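Local coordinates for probable ABC transporter extracellular-binding protein YckB (PDB 2IEE), which probably serves as the extracellular solute-binding component of a binding-protein-dependent ABC transport system, at residues Y107-L121 with N195-Q209. Sequence-based numbering, arbitrary orientation.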
loop_
_atom_site.group_PDB
_atom_site.type_symbol
_atom_site.label_atom_id
_atom_site.label_comp_id
_atom_site.label_asym_id
_atom_site.label_seq_id
_atom_site.Cartn_x
_atom_site.Cartn_y
_atom_site.Cartn_z
ATOM N N TYR A 107 -7.622 3.348 -6.280
ATOM C CA TYR A 107 -7.209 2.254 -7.149
ATOM C C TYR A 107 -6.658 1.061 -6.358
ATOM O O TYR A 107 -6.084 0.130 -6.926
ATOM C CB TYR A 107 -6.212 2.718 -8.222
ATOM C CG TYR A 107 -5.206 3.769 -7.817
ATOM C CD1 TYR A 107 -4.158 3.468 -6.955
ATOM C CD2 TYR A 107 -5.262 5.053 -8.359
ATOM C CE1 TYR A 107 -3.184 4.413 -6.648
ATOM C CE2 TYR A 107 -4.290 6.009 -8.060
ATOM C CZ TYR A 107 -3.254 5.681 -7.204
ATOM O OH TYR A 107 -2.278 6.604 -6.906
ATOM N N LYS A 108 -6.845 1.099 -5.043
ATOM C CA LYS A 108 -6.431 0.006 -4.169
ATOM C C LYS A 108 -7.227 0.045 -2.873
ATOM O O LYS A 108 -7.358 1.092 -2.243
ATOM C CB LYS A 108 -4.928 0.054 -3.852
ATOM C CG LYS A 108 -4.473 -1.099 -2.949
ATOM C CD LYS A 108 -2.981 -1.422 -3.087
ATOM C CE LYS A 108 -2.097 -0.406 -2.377
ATOM N NZ LYS A 108 -2.264 -0.448 -0.901
ATOM N N TYR A 109 -7.770 -1.108 -2.496
ATOM C CA TYR A 109 -8.542 -1.242 -1.271
ATOM C C TYR A 109 -7.910 -2.387 -0.492
ATOM O O TYR A 109 -7.576 -3.424 -1.062
ATOM C CB TYR A 109 -10.002 -1.575 -1.586
ATOM C CG TYR A 109 -10.706 -0.539 -2.435
ATOM C CD1 TYR A 109 -10.428 -0.417 -3.795
ATOM C CD2 TYR A 109 -11.654 0.317 -1.877
ATOM C CE1 TYR A 109 -11.082 0.531 -4.582
ATOM C CE2 TYR A 109 -12.314 1.272 -2.656
ATOM C CZ TYR A 109 -12.022 1.371 -4.003
ATOM O OH TYR A 109 -12.670 2.305 -4.774
ATOM N N SER A 110 -7.737 -2.201 0.807
ATOM C CA SER A 110 -7.130 -3.237 1.612
ATOM C C SER A 110 -7.538 -3.065 3.067
ATOM O O SER A 110 -8.428 -2.274 3.390
ATOM C CB SER A 110 -5.605 -3.170 1.471
ATOM O OG SER A 110 -4.977 -4.291 2.074
ATOM N N TYR A 111 -6.890 -3.837 3.927
ATOM C CA TYR A 111 -7.121 -3.814 5.364
ATOM C C TYR A 111 -5.984 -4.612 6.011
ATOM O O TYR A 111 -5.259 -5.329 5.324
ATOM C CB TYR A 111 -8.491 -4.427 5.702
ATOM C CG TYR A 111 -8.747 -5.779 5.086
ATOM C CD1 TYR A 111 -8.168 -6.930 5.608
ATOM C CD2 TYR A 111 -9.564 -5.903 3.968
ATOM C CE1 TYR A 111 -8.397 -8.183 5.028
ATOM C CE2 TYR A 111 -9.798 -7.142 3.377
ATOM C CZ TYR A 111 -9.214 -8.276 3.909
ATOM O OH TYR A 111 -9.457 -9.496 3.315
ATOM N N GLY A 112 -5.821 -4.473 7.320
ATOM C CA GLY A 112 -4.762 -5.191 8.000
ATOM C C GLY A 112 -5.146 -6.607 8.389
ATOM O O GLY A 112 -6.325 -6.920 8.546
ATOM N N THR A 113 -4.145 -7.471 8.535
ATOM C CA THR A 113 -4.387 -8.849 8.927
ATOM C C THR A 113 -3.249 -9.290 9.828
ATOM O O THR A 113 -2.424 -8.474 10.236
ATOM C CB THR A 113 -4.469 -9.791 7.699
ATOM O OG1 THR A 113 -3.278 -9.670 6.911
ATOM C CG2 THR A 113 -5.677 -9.441 6.840
ATOM N N ALA A 114 -3.215 -10.576 10.151
ATOM C CA ALA A 114 -2.177 -11.113 11.011
ATOM C C ALA A 114 -1.647 -12.439 10.488
ATOM O O ALA A 114 -2.408 -13.294 10.038
ATOM C CB ALA A 114 -2.724 -11.309 12.423
ATOM N N ILE A 115 -0.334 -12.600 10.536
ATOM C CA ILE A 115 0.275 -13.848 10.131
ATOM C C ILE A 115 0.605 -14.559 11.434
ATOM O O ILE A 115 1.225 -13.985 12.329
ATOM C CB ILE A 115 1.553 -13.628 9.310
ATOM C CG1 ILE A 115 1.184 -13.435 7.840
ATOM C CG2 ILE A 115 2.500 -14.818 9.476
ATOM C CD1 ILE A 115 2.372 -13.106 6.955
ATOM N N VAL A 116 0.153 -15.801 11.540
ATOM C CA VAL A 116 0.369 -16.617 12.728
ATOM C C VAL A 116 0.832 -17.989 12.248
ATOM O O VAL A 116 0.970 -18.200 11.045
ATOM C CB VAL A 116 -0.949 -16.763 13.530
ATOM C CG1 VAL A 116 -1.396 -15.399 14.057
ATOM C CG2 VAL A 116 -2.047 -17.349 12.639
ATOM N N ARG A 117 1.084 -18.913 13.173
ATOM C CA ARG A 117 1.506 -20.254 12.784
ATOM C C ARG A 117 0.370 -20.995 12.084
ATOM O O ARG A 117 -0.794 -20.842 12.442
ATOM C CB ARG A 117 1.960 -21.056 14.008
ATOM C CG ARG A 117 3.387 -20.758 14.442
ATOM C CD ARG A 117 3.754 -21.546 15.687
ATOM N NE ARG A 117 3.130 -20.997 16.887
ATOM C CZ ARG A 117 3.453 -19.819 17.421
ATOM N NH1 ARG A 117 4.391 -19.065 16.856
ATOM N NH2 ARG A 117 2.854 -19.401 18.530
ATOM N N LYS A 118 0.717 -21.798 11.081
ATOM C CA LYS A 118 -0.283 -22.563 10.343
ATOM C C LYS A 118 -0.850 -23.714 11.176
ATOM O O LYS A 118 -2.043 -24.020 11.082
ATOM C CB LYS A 118 0.317 -23.124 9.047
ATOM C CG LYS A 118 -0.695 -23.905 8.190
ATOM C CD LYS A 118 -0.044 -24.560 6.978
ATOM C CE LYS A 118 0.537 -23.525 6.024
ATOM N NZ LYS A 118 1.276 -24.167 4.904
ATOM N N ASP A 119 -0.009 -24.343 11.996
ATOM C CA ASP A 119 -0.466 -25.475 12.802
ATOM C C ASP A 119 -1.380 -25.155 13.985
ATOM O O ASP A 119 -2.306 -25.911 14.252
ATOM C CB ASP A 119 0.723 -26.317 13.283
ATOM C CG ASP A 119 1.696 -25.538 14.142
ATOM O OD1 ASP A 119 1.475 -24.333 14.396
ATOM O OD2 ASP A 119 2.698 -26.144 14.572
ATOM N N ASP A 120 -1.138 -24.061 14.703
ATOM C CA ASP A 120 -2.016 -23.727 15.830
ATOM C C ASP A 120 -2.495 -22.276 15.844
ATOM O O ASP A 120 -3.071 -21.810 16.831
ATOM C CB ASP A 120 -1.339 -24.054 17.168
ATOM C CG ASP A 120 -0.012 -23.329 17.357
ATOM O OD1 ASP A 120 0.263 -22.356 16.628
ATOM O OD2 ASP A 120 0.755 -23.737 18.256
ATOM N N LEU A 121 -2.255 -21.565 14.745
ATOM C CA LEU A 121 -2.665 -20.171 14.631
ATOM C C LEU A 121 -2.147 -19.352 15.808
ATOM O O LEU A 121 -2.731 -18.329 16.165
ATOM C CB LEU A 121 -4.193 -20.083 14.560
ATOM C CG LEU A 121 -4.841 -20.870 13.411
ATOM C CD1 LEU A 121 -6.352 -20.920 13.597
ATOM C CD2 LEU A 121 -4.481 -20.226 12.075
ATOM N N ASN A 195 5.764 -22.745 8.293
ATOM C CA ASN A 195 4.616 -22.895 9.178
ATOM C C ASN A 195 4.008 -21.544 9.535
ATOM O O ASN A 195 4.058 -21.112 10.682
ATOM C CB ASN A 195 5.007 -23.645 10.453
ATOM C CG ASN A 195 3.857 -23.744 11.445
ATOM O OD1 ASN A 195 2.700 -23.916 11.061
ATOM N ND2 ASN A 195 4.174 -23.647 12.728
ATOM N N ILE A 196 3.440 -20.883 8.530
ATOM C CA ILE A 196 2.801 -19.588 8.708
ATOM C C ILE A 196 1.567 -19.518 7.818
ATOM O O ILE A 196 1.445 -20.250 6.837
ATOM C CB ILE A 196 3.726 -18.411 8.299
ATOM C CG1 ILE A 196 4.044 -18.499 6.804
ATOM C CG2 ILE A 196 4.997 -18.423 9.136
ATOM C CD1 ILE A 196 4.839 -17.318 6.265
ATOM N N THR A 197 0.655 -18.625 8.163
ATOM C CA THR A 197 -0.553 -18.438 7.382
ATOM C C THR A 197 -1.177 -17.140 7.857
ATOM O O THR A 197 -0.795 -16.607 8.897
ATOM C CB THR A 197 -1.559 -19.586 7.609
ATOM O OG1 THR A 197 -2.702 -19.399 6.764
ATOM C CG2 THR A 197 -2.012 -19.608 9.066
ATOM N N ILE A 198 -2.121 -16.624 7.084
ATOM C CA ILE A 198 -2.817 -15.403 7.451
ATOM C C ILE A 198 -4.001 -15.869 8.282
ATOM O O ILE A 198 -4.735 -16.763 7.863
ATOM C CB ILE A 198 -3.313 -14.649 6.200
ATOM C CG1 ILE A 198 -2.100 -14.171 5.390
ATOM C CG2 ILE A 198 -4.210 -13.491 6.608
ATOM C CD1 ILE A 198 -2.429 -13.376 4.141
ATOM N N HIS A 199 -4.173 -15.301 9.470
ATOM C CA HIS A 199 -5.286 -15.708 10.327
ATOM C C HIS A 199 -6.599 -15.472 9.584
ATOM O O HIS A 199 -6.845 -14.382 9.080
ATOM C CB HIS A 199 -5.273 -14.927 11.642
ATOM C CG HIS A 199 -6.184 -15.496 12.684
ATOM N ND1 HIS A 199 -7.556 -15.448 12.579
ATOM C CD2 HIS A 199 -5.917 -16.156 13.835
ATOM C CE1 HIS A 199 -8.097 -16.055 13.621
ATOM N NE2 HIS A 199 -7.125 -16.493 14.399
ATOM N N PRO A 200 -7.462 -16.496 9.514
ATOM C CA PRO A 200 -8.750 -16.412 8.823
ATOM C C PRO A 200 -9.826 -15.485 9.377
ATOM O O PRO A 200 -10.732 -15.106 8.643
ATOM C CB PRO A 200 -9.218 -17.869 8.792
ATOM C CG PRO A 200 -8.666 -18.417 10.079
ATOM C CD PRO A 200 -7.262 -17.837 10.096
ATOM N N ASP A 201 -9.747 -15.096 10.645
ATOM C CA ASP A 201 -10.803 -14.241 11.185
ATOM C C ASP A 201 -10.448 -12.801 11.531
ATOM O O ASP A 201 -11.332 -11.951 11.645
ATOM C CB ASP A 201 -11.438 -14.922 12.400
ATOM C CG ASP A 201 -11.989 -16.291 12.061
ATOM O OD1 ASP A 201 -12.751 -16.391 11.078
ATOM O OD2 ASP A 201 -11.656 -17.267 12.765
ATOM N N ILE A 202 -9.162 -12.517 11.684
ATOM C CA ILE A 202 -8.740 -11.172 12.033
ATOM C C ILE A 202 -8.588 -10.256 10.821
ATOM O O ILE A 202 -7.777 -10.508 9.932
ATOM C CB ILE A 202 -7.417 -11.220 12.829
ATOM C CG1 ILE A 202 -7.668 -11.885 14.190
ATOM C CG2 ILE A 202 -6.848 -9.822 13.003
ATOM C CD1 ILE A 202 -6.401 -12.200 14.977
ATOM N N LYS A 203 -9.397 -9.201 10.798
ATOM C CA LYS A 203 -9.380 -8.189 9.741
ATOM C C LYS A 203 -9.648 -6.864 10.459
ATOM O O LYS A 203 -10.604 -6.754 11.222
ATOM C CB LYS A 203 -10.484 -8.451 8.709
ATOM C CG LYS A 203 -10.401 -9.793 7.977
ATOM C CD LYS A 203 -11.619 -9.979 7.066
ATOM C CE LYS A 203 -11.517 -11.244 6.201
ATOM N NZ LYS A 203 -11.416 -12.490 7.006
ATOM N N TYR A 204 -8.807 -5.862 10.227
ATOM C CA TYR A 204 -8.981 -4.586 10.900
ATOM C C TYR A 204 -8.504 -3.393 10.082
ATOM O O TYR A 204 -7.677 -3.521 9.177
ATOM C CB TYR A 204 -8.223 -4.590 12.234
ATOM C CG TYR A 204 -6.762 -4.938 12.059
ATOM C CD1 TYR A 204 -6.362 -6.265 11.936
ATOM C CD2 TYR A 204 -5.797 -3.944 11.911
ATOM C CE1 TYR A 204 -5.050 -6.598 11.663
ATOM C CE2 TYR A 204 -4.470 -4.269 11.631
ATOM C CZ TYR A 204 -4.108 -5.601 11.503
ATOM O OH TYR A 204 -2.825 -5.951 11.164
HETATM N N MSE A 205 -9.042 -2.229 10.427
HETATM C CA MSE A 205 -8.675 -0.970 9.797
HETATM C C MSE A 205 -8.712 -0.924 8.275
HETATM O O MSE A 205 -7.665 -0.851 7.628
HETATM C CB MSE A 205 -7.278 -0.564 10.260
HETATM C CG MSE A 205 -6.873 0.830 9.824
HETATM SE SE MSE A 205 -4.961 1.010 9.751
HETATM C CE MSE A 205 -4.555 0.241 11.482
ATOM N N PRO A 206 -9.912 -0.943 7.680
ATOM C CA PRO A 206 -9.999 -0.892 6.218
ATOM C C PRO A 206 -9.342 0.397 5.713
ATOM O O PRO A 206 -9.283 1.390 6.435
ATOM C CB PRO A 206 -11.502 -0.920 5.963
ATOM C CG PRO A 206 -12.053 -0.195 7.161
ATOM C CD PRO A 206 -11.243 -0.795 8.294
ATOM N N ASN A 207 -8.844 0.375 4.481
ATOM C CA ASN A 207 -8.183 1.542 3.911
ATOM C C ASN A 207 -8.166 1.480 2.390
ATOM O O ASN A 207 -8.337 0.410 1.801
ATOM C CB ASN A 207 -6.744 1.641 4.448
ATOM C CG ASN A 207 -5.908 0.382 4.160
ATOM O OD1 ASN A 207 -5.475 0.142 3.027
ATOM N ND2 ASN A 207 -5.685 -0.421 5.189
ATOM N N LYS A 208 -7.979 2.636 1.763
ATOM C CA LYS A 208 -7.915 2.741 0.314
ATOM C C LYS A 208 -6.927 3.832 -0.064
ATOM O O LYS A 208 -6.763 4.814 0.667
ATOM C CB LYS A 208 -9.298 3.048 -0.273
ATOM C CG LYS A 208 -9.976 4.312 0.244
ATOM C CD LYS A 208 -11.421 4.366 -0.260
ATOM C CE LYS A 208 -12.220 5.506 0.360
ATOM N NZ LYS A 208 -13.640 5.487 -0.112
ATOM N N GLN A 209 -6.260 3.652 -1.200
ATOM C CA GLN A 209 -5.269 4.613 -1.670
ATOM C C GLN A 209 -5.631 5.208 -3.029
ATOM O O GLN A 209 -6.287 4.571 -3.861
ATOM C CB GLN A 209 -3.888 3.955 -1.755
ATOM C CG GLN A 209 -3.371 3.402 -0.445
ATOM C CD GLN A 209 -4.160 2.201 0.031
ATOM O OE1 GLN A 209 -4.333 1.236 -0.706
ATOM N NE2 GLN A 209 -4.631 2.250 1.271
HETATM O O HOH W 1 -5.678 -12.000 9.929
#
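Strand 108-116 and the interrupted strand 197-214 pair antiparallel in the mixed sheet of one lobe of this two-lobed binding protein; the axes of strands 108-116 and 204-209 approach to 4.6 Å. Ser110 and Asn207 form a hydrogen-bonded pair, as do Val116 and Thr197, and a beta bulge shifts the register between Ser110 and Gly112. Where residues 200-202 bow away, a water bridges Ala114 N to the carbonyls of His199 and Ile202. Tyr204 lays one ring face over the backbone of Gly112, whose CA makes a CH-pi contact 3.8 Å from the ring centroid. With CG between backbone N and carbonyl carbon (chi1 55°), the ring slants across the Gly112-Thr113 backbone, and its hydroxyl donates to Thr113 O, OH to O 2.7 Å. A phenylalanine at Tyr204 would keep the ring but would probably leave Thr113 O without this donor. Lys108 curls back through chi3 and chi4, bringing NZ 2.7 Å from Gln209 OE1, well above the amide carbonyl plane; NZ also salt-bridges Asp90. At the other end, Asn195 OD1 accepts from Asp119 N (2.9 Å) on an in-plane lone pair, while Ile115 CG2 packs against Ile196 CB. Strand 176-180 flanks strand 108-116 on its other edge; helix 142-149 packs against Tyr204, and helix 181-190 meets Ile115 and Ile198.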